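Local coordinates for unknown protein (Arabidopsis thaliana, PDB 2GM3), which binds AMP and belongs to the universal stress protein A family, though its cellular role is not established, at residues A[5-10]-A[47-52]; A[119-124]-A[153-158]; A[130-135]-A[160-165]. One frame throughout, in Å; residues are numbered along the deposited sequence.

How the interactions relate
From the N terminus, strand 6-11 is followed by helix 25-39 and the chain returns as strand 46-54 beside it, so interaction 1 closes a beta-alpha-beta unit before the other two open. Interaction 2 starts on helix 112-123 and interaction 3 on strand 127-132, which comes next in the chain. At the end of helix 146-153, residues 153-158 close interaction 2 and residues 160-165 then close interaction 3, so these two loops cross. Interactions 1 and 3 lie in the same parallel sheet, where strands 6-11 and 127-132 are neighbours. Interaction 2 packs helix 112-123 against the approach to strand 158-162, and Val120 and Val123 of that helix also touch Met9 and Leu49 of interaction 1.

Interaction 1: A[5-10]-A[47-52]; sequences PTKVMV and KILLLH
Met9, present as selenomethionine, reaches from strand 6-10 to Leu49 and Leu51 of strand 47-52. Its CB stands 4.5 Å from Leu49 CB, in the same row of the sheet. CG is anti to the backbone N (chi1 -171°) and comes to 3.6 Å from Leu49 O. Rotation about the CG-SE bond (chi3 117°) bends the chain, and the terminal CE closes to 3.4 Å on Leu51 CD2, the two side chains crossing obliquely. Val120 and Ile116 of helix 112-123 pack on the same selenomethionine, and a bound AMP touches Leu51.

The strands run parallel, their axes 23° apart, as the two strands of a beta-alpha-beta unit in the Rossmann-like fold of universal stress proteins. Val8 and Val10 give both N and O to this partner: Val8 N donates to Lys47 O at 2.8 Å, and Leu49 N to Val8 O at 2.7 Å. Lys47 N to Thr6 O, Val10 N to Leu49 O and Leu51 N to Val10 O complete the five bonds. The backbones of Lys7 and Met9 pair instead with strand 127-132, which makes 6-11 an inner strand.

On the face carrying Lys7 and Met9, Leu49 CD1 lies 3.8 Å from Lys7 CB. On the other face, Val8 and Ile48 stand side by side, Val8 CB 3.7 Å from Ile48 CD1. Val10 CG2 meets Ile48 CG2 at 3.8 Å, and Leu50 leads on to Phe92 and Val93 of helix 81-99.

The chemistry is divided: backbone N-H and C=O groups satisfy each other between the strands, apolar side chains such as Met9, Leu49, Val8 and Leu50 are buried against helices and neighbouring strands, and the ammonium ends of Lys7 and Lys47 lead away from the contact.

Interaction 2: A[119-124]-A[153-158]; sequences EVKRVR and HAECPV
Val120 of helix 112-123 sets its two methyls against Cys156: CG1 comes to 3.4 Å from Cys156 SG and CG2 to 4.0 Å from the same sulfur. CG1 also lies 3.7 Å from the backbone N of Glu155, while CG2 reaches Ala154 CB at 4.3 Å. The sulfur sits between its own backbone N and carbonyl carbon (chi1 68°), a rotation that presents it to the valine. Next to it, Glu155 crosses Lys121, and its OE1 rests on the lysine's hydrocarbon part, 3.2 Å from Lys121 CD and 3.5 Å from Lys121 CB. The ammonium is folded away (chi4 69°), leaving Lys121 NZ 4.4 Å from Glu155 OE1, too far for a salt bridge, though the two charges would probably attract.

This is a helix-to-loop contact on one side of the alpha/beta sandwich, the loop being the link from helix 146-153 into strand 158-162. Leu128 of strand 127-132 touches Val120, Ala154 and Cys156 alike, and Cys117 of helix 112-123 also meets Ala154.

The helix ends at Val123; Arg124 takes a positive phi, its N still donating to Val120 O at 2.9 Å. On the loop side, Pro157 packs on Trp33 of the second subunit, and Val158 pairs antiparallel with a strand of that subunit, carrying the sheet across the interface.

Interaction 3: A[130-135]-A[160-165]; sequences VGSRGL and TIKRNA. With AMP (adenosine monophosphate), chain G.
Arg133 and Arg163 run side by side with their guanidinium planes 75° apart. Arg133 CG lies 3.4 Å above one face of the Arg163 group, offset toward its rim, and Arg133 CA covers the same group. Over the centre of one face of the Arg133 guanidinium sits Leu135 CD2, and in the plane at its edge is the phosphate of AMP. The segments lie on two neighbouring parallel strands of the Rossmann-like sheet, and Gly131 and Gly134 fit the start of the G-2X-G-9X-G(S/T) nucleotide-binding motif of universal stress proteins.

The side chain bends at chi3, -71°, which sets Arg133 NE 2.7 Å from AMP O2P in a nearly straight bond (170°). Arg133 NH2 donates to AMP O1P at 2.9 Å, and the backbone N of Arg133 grips AMP O2P a second time at 2.9 Å. An alanine here would probably leave O1P without its guanidinium partner and O2P with just the backbone bond from this segment, and take away the guanidinium under Leu135 CD2 and the CG that lies over Arg163.

Further back, Gly131 N donates to AMP O2' at 3.0 Å. Ile161 N donates to Val130 O at 3.1 Å, which joins the strands, and beside it Val130 CG2 and Thr160 CG2 touch at 3.7 Å. The C-terminal tail fixes both arginines: Ala173 O accepts from Arg133 NH1, while Arg163 NH1 donates to Asp174 O and forms a salt bridge with Asp175. Lys162 NZ reaches Val151 O of the second subunit, where Thr160 also joins an antiparallel strand.

Ser132 and Gly134 form an ST turn, Gly134 N donating to Ser132 OG at 3.0 Å.

Interaction 1: A[5-10]-A[47-52]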
loop_
_atom_site.group_PDB
_atom_site.type_symbol
_atom_site.label_atom_id
_atom_site.label_comp_id
_atom_site.label_asym_id
_atom_site.label_seq_id
_atom_site.Cartn_x
_atom_site.Cartn_y
_atom_site.Cartn_z
ATOM N N PRO A 5 -5.324 -6.744 -15.963
ATOM C CA PRO A 5 -6.131 -6.322 -14.818
ATOM C C PRO A 5 -5.346 -6.528 -13.546
ATOM O O PRO A 5 -4.751 -7.596 -13.344
ATOM C CB PRO A 5 -7.378 -7.238 -14.864
ATOM C CG PRO A 5 -7.033 -8.339 -15.752
ATOM C CD PRO A 5 -5.971 -7.839 -16.706
ATOM N N THR A 6 -5.319 -5.494 -12.711
ATOM C CA THR A 6 -4.472 -5.491 -11.545
ATOM C C THR A 6 -5.114 -6.334 -10.468
ATOM O O THR A 6 -6.280 -6.118 -10.107
ATOM C CB THR A 6 -4.215 -4.073 -11.090
ATOM O OG1 THR A 6 -3.341 -3.451 -12.033
ATOM C CG2 THR A 6 -3.568 -4.053 -9.730
ATOM N N LYS A 7 -4.367 -7.314 -9.969
ATOM C CA LYS A 7 -4.894 -8.180 -8.895
ATOM C C LYS A 7 -4.606 -7.557 -7.555
ATOM O O LYS A 7 -3.465 -7.413 -7.144
ATOM C CB LYS A 7 -4.341 -9.616 -8.947
ATOM C CG LYS A 7 -4.534 -10.360 -10.293
ATOM C CD LYS A 7 -3.618 -11.584 -10.340
ATOM C CE LYS A 7 -2.978 -11.768 -11.728
ATOM N NZ LYS A 7 -1.554 -12.278 -11.637
ATOM N N VAL A 8 -5.667 -7.188 -6.871
ATOM C CA VAL A 8 -5.577 -6.573 -5.583
ATOM C C VAL A 8 -6.011 -7.587 -4.523
ATOM O O VAL A 8 -7.204 -7.908 -4.422
ATOM C CB VAL A 8 -6.514 -5.370 -5.538
ATOM C CG1 VAL A 8 -6.326 -4.582 -4.233
ATOM C CG2 VAL A 8 -6.292 -4.491 -6.751
HETATM N N MSE A 9 -5.053 -8.064 -3.720
HETATM C CA MSE A 9 -5.388 -8.945 -2.591
HETATM C C MSE A 9 -5.786 -8.110 -1.387
HETATM O O MSE A 9 -5.060 -7.190 -1.023
HETATM C CB MSE A 9 -4.216 -9.835 -2.218
HETATM C CG MSE A 9 -4.649 -10.906 -1.202
HETATM SE SE MSE A 9 -3.355 -12.306 -0.998
HETATM C CE MSE A 9 -3.005 -12.002 0.735
ATOM N N VAL A 10 -6.935 -8.413 -0.796
ATOM C CA VAL A 10 -7.466 -7.620 0.325
ATOM C C VAL A 10 -7.672 -8.564 1.482
ATOM O O VAL A 10 -8.437 -9.497 1.370
ATOM C CB VAL A 10 -8.789 -6.943 -0.023
ATOM C CG1 VAL A 10 -9.295 -6.156 1.159
ATOM C CG2 VAL A 10 -8.641 -6.010 -1.233
ATOM N N LYS A 47 -9.023 -6.616 -10.281
ATOM C CA LYS A 47 -9.665 -7.811 -9.765
ATOM C C LYS A 47 -9.336 -7.937 -8.269
ATOM O O LYS A 47 -8.186 -7.859 -7.871
ATOM C CB LYS A 47 -9.166 -9.035 -10.548
ATOM C CG LYS A 47 -9.747 -10.343 -10.064
ATOM C CD LYS A 47 -9.459 -11.498 -10.988
ATOM C CE LYS A 47 -10.067 -12.769 -10.411
ATOM N NZ LYS A 47 -10.432 -13.758 -11.492
ATOM N N ILE A 48 -10.349 -8.115 -7.444
ATOM C CA ILE A 48 -10.142 -8.144 -6.020
ATOM C C ILE A 48 -10.041 -9.595 -5.544
ATOM O O ILE A 48 -10.894 -10.436 -5.873
ATOM C CB ILE A 48 -11.267 -7.438 -5.321
ATOM C CG1 ILE A 48 -11.438 -6.032 -5.918
ATOM C CG2 ILE A 48 -11.042 -7.417 -3.822
ATOM C CD1 ILE A 48 -10.213 -5.071 -5.875
ATOM N N LEU A 49 -8.976 -9.894 -4.808
ATOM C CA LEU A 49 -8.785 -11.228 -4.254
ATOM C C LEU A 49 -8.963 -11.104 -2.729
ATOM O O LEU A 49 -8.156 -10.503 -2.069
ATOM C CB LEU A 49 -7.405 -11.792 -4.640
ATOM C CG LEU A 49 -7.107 -11.789 -6.124
ATOM C CD1 LEU A 49 -5.665 -12.068 -6.357
ATOM C CD2 LEU A 49 -7.941 -12.824 -6.860
ATOM N N LEU A 50 -10.066 -11.626 -2.210
ATOM C CA LEU A 50 -10.408 -11.452 -0.817
ATOM C C LEU A 50 -9.956 -12.646 -0.024
ATOM O O LEU A 50 -10.408 -13.755 -0.266
ATOM C CB LEU A 50 -11.903 -11.290 -0.668
ATOM C CG LEU A 50 -12.554 -10.064 -1.291
ATOM C CD1 LEU A 50 -13.972 -10.363 -1.569
ATOM C CD2 LEU A 50 -12.409 -8.823 -0.289
ATOM N N LEU A 51 -9.031 -12.426 0.904
ATOM C CA LEU A 51 -8.561 -13.505 1.729
ATOM C C LEU A 51 -8.910 -13.280 3.208
ATOM O O LEU A 51 -8.602 -12.220 3.782
ATOM C CB LEU A 51 -7.074 -13.688 1.541
ATOM C CG LEU A 51 -6.374 -14.534 2.600
ATOM C CD1 LEU A 51 -6.642 -16.023 2.457
ATOM C CD2 LEU A 51 -4.877 -14.257 2.514
ATOM N N HIS A 52 -9.531 -14.300 3.808
ATOM C CA HIS A 52 -9.735 -14.337 5.248
ATOM C C HIS A 52 -8.903 -15.426 5.840
ATOM O O HIS A 52 -8.944 -16.573 5.390
ATOM C CB HIS A 52 -11.196 -14.600 5.603
ATOM C CG HIS A 52 -11.419 -14.757 7.068
ATOM N ND1 HIS A 52 -11.275 -13.713 7.956
ATOM C CD2 HIS A 52 -11.762 -15.839 7.810
ATOM C CE1 HIS A 52 -11.534 -14.138 9.182
ATOM N NE2 HIS A 52 -11.853 -15.418 9.117
#

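Interaction 2: A[119-124]-A[153-158]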
loop_
_atom_site.group_PDB
_atom_site.type_symbol
_atom_site.label_atom_id
_atom_site.label_comp_id
_atom_site.label_asym_id
_atom_site.label_seq_id
_atom_site.Cartn_x
_atom_site.Cartn_y
_atom_site.Cartn_z
ATOM N N GLU A 119 0.137 -16.642 1.136
ATOM C CA GLU A 119 -0.840 -16.506 0.072
ATOM C C GLU A 119 -0.374 -15.522 -0.992
ATOM O O GLU A 119 -0.538 -15.776 -2.204
ATOM C CB GLU A 119 -2.213 -16.175 0.637
ATOM C CG GLU A 119 -2.841 -17.371 1.373
ATOM C CD GLU A 119 -3.385 -18.418 0.407
ATOM O OE1 GLU A 119 -2.729 -19.483 0.216
ATOM O OE2 GLU A 119 -4.449 -18.165 -0.202
ATOM N N VAL A 120 0.281 -14.449 -0.552
ATOM C CA VAL A 120 0.917 -13.523 -1.494
ATOM C C VAL A 120 1.865 -14.234 -2.425
ATOM O O VAL A 120 1.793 -14.035 -3.635
ATOM C CB VAL A 120 1.609 -12.340 -0.776
ATOM C CG1 VAL A 120 2.538 -11.600 -1.741
ATOM C CG2 VAL A 120 0.545 -11.411 -0.151
ATOM N N LYS A 121 2.741 -15.072 -1.888
ATOM C CA LYS A 121 3.654 -15.773 -2.774
ATOM C C LYS A 121 3.062 -16.919 -3.602
ATOM O O LYS A 121 3.648 -17.314 -4.602
ATOM C CB LYS A 121 5.012 -16.124 -2.130
ATOM C CG LYS A 121 5.012 -16.673 -0.710
ATOM C CD LYS A 121 6.230 -16.076 0.053
ATOM C CE LYS A 121 6.881 -17.089 0.982
ATOM N NZ LYS A 121 7.557 -18.163 0.180
ATOM N N ARG A 122 1.866 -17.386 -3.236
ATOM C CA ARG A 122 1.181 -18.470 -3.958
ATOM C C ARG A 122 0.355 -17.860 -5.087
ATOM O O ARG A 122 0.421 -18.300 -6.224
ATOM C CB ARG A 122 0.262 -19.235 -2.984
ATOM C CG ARG A 122 -0.288 -20.604 -3.427
ATOM C CD ARG A 122 -1.597 -20.960 -2.680
ATOM N NE ARG A 122 -2.699 -20.647 -3.566
ATOM C CZ ARG A 122 -3.866 -20.125 -3.237
ATOM N NH1 ARG A 122 -4.195 -19.839 -1.998
ATOM N NH2 ARG A 122 -4.725 -19.887 -4.194
ATOM N N VAL A 123 -0.407 -16.823 -4.756
ATOM C CA VAL A 123 -1.397 -16.248 -5.651
ATOM C C VAL A 123 -0.753 -15.201 -6.527
ATOM O O VAL A 123 -1.174 -14.978 -7.657
ATOM C CB VAL A 123 -2.533 -15.622 -4.819
ATOM C CG1 VAL A 123 -3.448 -14.747 -5.666
ATOM C CG2 VAL A 123 -3.329 -16.715 -4.128
ATOM N N ARG A 124 0.286 -14.572 -5.994
ATOM C CA ARG A 124 1.010 -13.511 -6.675
ATOM C C ARG A 124 0.133 -12.376 -7.148
ATOM O O ARG A 124 0.064 -12.106 -8.324
ATOM C CB ARG A 124 1.931 -14.084 -7.775
ATOM C CG ARG A 124 3.347 -14.265 -7.229
ATOM C CD ARG A 124 4.159 -15.295 -7.928
ATOM N NE ARG A 124 3.285 -16.282 -8.569
ATOM C CZ ARG A 124 3.686 -17.162 -9.481
ATOM N NH1 ARG A 124 4.952 -17.227 -9.879
ATOM N NH2 ARG A 124 2.802 -17.974 -10.002
ATOM N N HIS A 153 7.148 -8.171 5.279
ATOM C CA HIS A 153 7.476 -9.472 4.720
ATOM C C HIS A 153 6.823 -9.849 3.395
ATOM O O HIS A 153 7.390 -10.611 2.629
ATOM C CB HIS A 153 7.242 -10.571 5.756
ATOM C CG HIS A 153 8.252 -10.580 6.863
ATOM N ND1 HIS A 153 9.589 -10.871 6.659
ATOM C CD2 HIS A 153 8.116 -10.359 8.192
ATOM C CE1 HIS A 153 10.231 -10.814 7.811
ATOM N NE2 HIS A 153 9.360 -10.499 8.756
ATOM N N ALA A 154 5.640 -9.323 3.111
ATOM C CA ALA A 154 4.952 -9.730 1.889
ATOM C C ALA A 154 5.799 -9.473 0.640
ATOM O O ALA A 154 6.535 -8.496 0.564
ATOM C CB ALA A 154 3.595 -9.107 1.786
ATOM N N GLU A 155 5.746 -10.386 -0.314
ATOM C CA GLU A 155 6.593 -10.296 -1.505
ATOM C C GLU A 155 5.794 -9.668 -2.645
ATOM O O GLU A 155 5.821 -10.128 -3.796
ATOM C CB GLU A 155 7.165 -11.663 -1.879
ATOM C CG GLU A 155 7.926 -12.334 -0.738
ATOM C CD GLU A 155 8.604 -13.615 -1.149
ATOM O OE1 GLU A 155 8.041 -14.360 -1.993
ATOM O OE2 GLU A 155 9.696 -13.898 -0.608
ATOM N N CYS A 156 5.055 -8.622 -2.291
ATOM C CA CYS A 156 4.411 -7.759 -3.242
ATOM C C CYS A 156 4.254 -6.400 -2.552
ATOM O O CYS A 156 4.422 -6.312 -1.341
ATOM C CB CYS A 156 3.037 -8.323 -3.603
ATOM S SG CYS A 156 1.946 -8.251 -2.235
ATOM N N PRO A 157 3.934 -5.345 -3.315
ATOM C CA PRO A 157 3.541 -4.054 -2.724
ATOM C C PRO A 157 2.426 -4.188 -1.701
ATOM O O PRO A 157 1.491 -4.976 -1.886
ATOM C CB PRO A 157 3.018 -3.270 -3.925
ATOM C CG PRO A 157 3.885 -3.801 -5.080
ATOM C CD PRO A 157 3.994 -5.287 -4.789
ATOM N N VAL A 158 2.533 -3.427 -0.625
ATOM C CA VAL A 158 1.556 -3.452 0.434
ATOM C C VAL A 158 1.000 -2.045 0.637
ATOM O O VAL A 158 1.749 -1.098 0.746
ATOM C CB VAL A 158 2.154 -4.008 1.792
ATOM C CG1 VAL A 158 1.056 -4.168 2.810
ATOM C CG2 VAL A 158 2.823 -5.364 1.601
#

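Interaction 3: A[130-135]-A[160-165]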
loop_
_atom_site.group_PDB
_atom_site.type_symbol
_atom_site.label_atom_id
_atom_site.label_comp_id
_atom_site.label_asym_id
_atom_site.label_seq_id
_atom_site.Cartn_x
_atom_site.Cartn_y
_atom_site.Cartn_z
ATOM N N VAL A 130 -4.136 -4.124 3.317
ATOM C CA VAL A 130 -4.484 -4.466 4.663
ATOM C C VAL A 130 -4.926 -3.190 5.315
ATOM O O VAL A 130 -4.393 -2.107 5.019
ATOM C CB VAL A 130 -3.271 -5.092 5.474
ATOM C CG1 VAL A 130 -2.917 -6.482 4.916
ATOM C CG2 VAL A 130 -2.043 -4.189 5.421
ATOM N N GLY A 131 -5.916 -3.314 6.187
ATOM C CA GLY A 131 -6.273 -2.258 7.093
ATOM C C GLY A 131 -5.190 -2.229 8.156
ATOM O O GLY A 131 -4.296 -3.073 8.147
ATOM N N SER A 132 -5.260 -1.252 9.058
ATOM C CA SER A 132 -4.312 -1.152 10.133
ATOM C C SER A 132 -4.935 -0.361 11.259
ATOM O O SER A 132 -5.600 0.638 11.020
ATOM C CB SER A 132 -3.039 -0.464 9.653
ATOM O OG SER A 132 -2.234 -0.099 10.771
ATOM N N ARG A 133 -4.744 -0.827 12.482
ATOM C CA ARG A 133 -5.290 -0.151 13.631
ATOM C C ARG A 133 -4.330 0.928 14.045
ATOM O O ARG A 133 -4.671 1.765 14.848
ATOM C CB ARG A 133 -5.555 -1.142 14.761
ATOM C CG ARG A 133 -6.669 -2.128 14.412
ATOM C CD ARG A 133 -6.732 -3.243 15.386
ATOM N NE ARG A 133 -5.597 -4.134 15.235
ATOM C CZ ARG A 133 -5.305 -5.141 16.068
ATOM N NH1 ARG A 133 -6.043 -5.365 17.150
ATOM N NH2 ARG A 133 -4.252 -5.920 15.827
ATOM N N GLY A 134 -3.132 0.895 13.456
ATOM C CA GLY A 134 -2.056 1.834 13.722
ATOM C C GLY A 134 -1.421 1.714 15.086
ATOM O O GLY A 134 -1.091 2.740 15.694
ATOM N N LEU A 135 -1.194 0.486 15.535
ATOM C CA LEU A 135 -0.732 0.199 16.885
ATOM C C LEU A 135 0.776 0.405 17.144
ATOM O O LEU A 135 1.396 -0.345 17.901
ATOM C CB LEU A 135 -1.179 -1.218 17.258
ATOM C CG LEU A 135 -2.526 -1.452 17.973
ATOM C CD1 LEU A 135 -3.459 -0.231 18.043
ATOM C CD2 LEU A 135 -3.223 -2.589 17.275
ATOM N N THR A 160 -1.198 -0.025 3.198
ATOM C CA THR A 160 -1.765 -0.044 4.537
ATOM C C THR A 160 -2.664 1.172 4.680
ATOM O O THR A 160 -2.214 2.308 4.488
ATOM C CB THR A 160 -0.705 -0.001 5.681
ATOM O OG1 THR A 160 0.156 1.102 5.471
ATOM C CG2 THR A 160 0.154 -1.184 5.654
ATOM N N ILE A 161 -3.936 0.914 5.010
ATOM C CA ILE A 161 -4.942 1.945 5.182
ATOM C C ILE A 161 -5.430 1.912 6.600
ATOM O O ILE A 161 -5.846 0.870 7.069
ATOM C CB ILE A 161 -6.142 1.716 4.204
ATOM C CG1 ILE A 161 -5.633 1.698 2.752
ATOM C CG2 ILE A 161 -7.250 2.793 4.395
ATOM C CD1 ILE A 161 -6.275 0.732 1.890
ATOM N N LYS A 162 -5.351 3.059 7.272
ATOM C CA LYS A 162 -5.788 3.241 8.641
ATOM C C LYS A 162 -7.189 3.774 8.625
ATOM O O LYS A 162 -7.639 4.275 7.613
ATOM C CB LYS A 162 -4.916 4.237 9.391
ATOM C CG LYS A 162 -3.536 3.690 9.730
ATOM C CD LYS A 162 -2.584 4.845 10.098
ATOM C CE LYS A 162 -1.119 4.401 10.109
ATOM N NZ LYS A 162 -0.210 5.513 9.549
ATOM N N ARG A 163 -7.886 3.672 9.751
ATOM C CA ARG A 163 -9.282 4.045 9.851
ATOM C C ARG A 163 -9.402 5.543 9.942
ATOM O O ARG A 163 -8.452 6.219 10.320
ATOM C CB ARG A 163 -9.906 3.395 11.092
ATOM C CG ARG A 163 -9.986 1.851 10.965
ATOM C CD ARG A 163 -10.222 1.163 12.276
ATOM N NE ARG A 163 -9.190 1.525 13.217
ATOM C CZ ARG A 163 -9.014 0.914 14.367
ATOM N NH1 ARG A 163 -9.818 -0.101 14.702
ATOM N NH2 ARG A 163 -8.051 1.324 15.182
ATOM N N ASN A 164 -10.569 6.072 9.588
ATOM C CA ASN A 164 -10.861 7.478 9.819
ATOM C C ASN A 164 -10.902 7.728 11.311
ATOM O O ASN A 164 -11.238 6.847 12.088
ATOM C CB ASN A 164 -12.209 7.874 9.179
ATOM C CG ASN A 164 -12.234 7.653 7.652
ATOM O OD1 ASN A 164 -11.188 7.680 6.987
ATOM N ND2 ASN A 164 -13.425 7.434 7.098
ATOM N N ALA A 165 -10.563 8.944 11.715
ATOM C CA ALA A 165 -10.632 9.332 13.112
ATOM C C ALA A 165 -12.015 9.045 13.702
ATOM O O ALA A 165 -12.137 8.624 14.862
ATOM C CB ALA A 165 -10.299 10.824 13.269
HETATM P P AMP G . -3.350 -4.693 12.368
HETATM O O1P AMP G . -3.433 -5.942 13.043
HETATM O O2P AMP G . -4.188 -3.617 12.952
HETATM O O3P AMP G . -2.028 -4.200 12.024
HETATM O "O5'" AMP G . -3.994 -4.868 10.922
HETATM C "C5'" AMP G . -5.366 -5.171 10.793
HETATM C "C4'" AMP G . -5.533 -5.710 9.398
HETATM O "O4'" AMP G . -4.868 -7.008 9.231
HETATM C "C3'" AMP G . -6.971 -5.957 9.038
HETATM O "O3'" AMP G . -7.541 -4.691 8.595
HETATM C "C2'" AMP G . -6.816 -6.927 7.877
HETATM O "O2'" AMP G . -6.562 -6.180 6.686
HETATM C "C1'" AMP G . -5.594 -7.751 8.264
HETATM N N9 AMP G . -6.044 -8.921 9.042
HETATM C C8 AMP G . -6.092 -9.062 10.388
HETATM N N7 AMP G . -6.570 -10.282 10.687
HETATM C C5 AMP G . -6.785 -10.932 9.536
HETATM C C6 AMP G . -7.245 -12.205 9.187
HETATM N N6 AMP G . -7.598 -13.110 10.082
HETATM N N1 AMP G . -7.345 -12.511 7.899
HETATM C C2 AMP G . -7.031 -11.666 6.938
HETATM N N3 AMP G . -6.583 -10.450 7.214
HETATM C C4 AMP G . -6.450 -10.062 8.497
#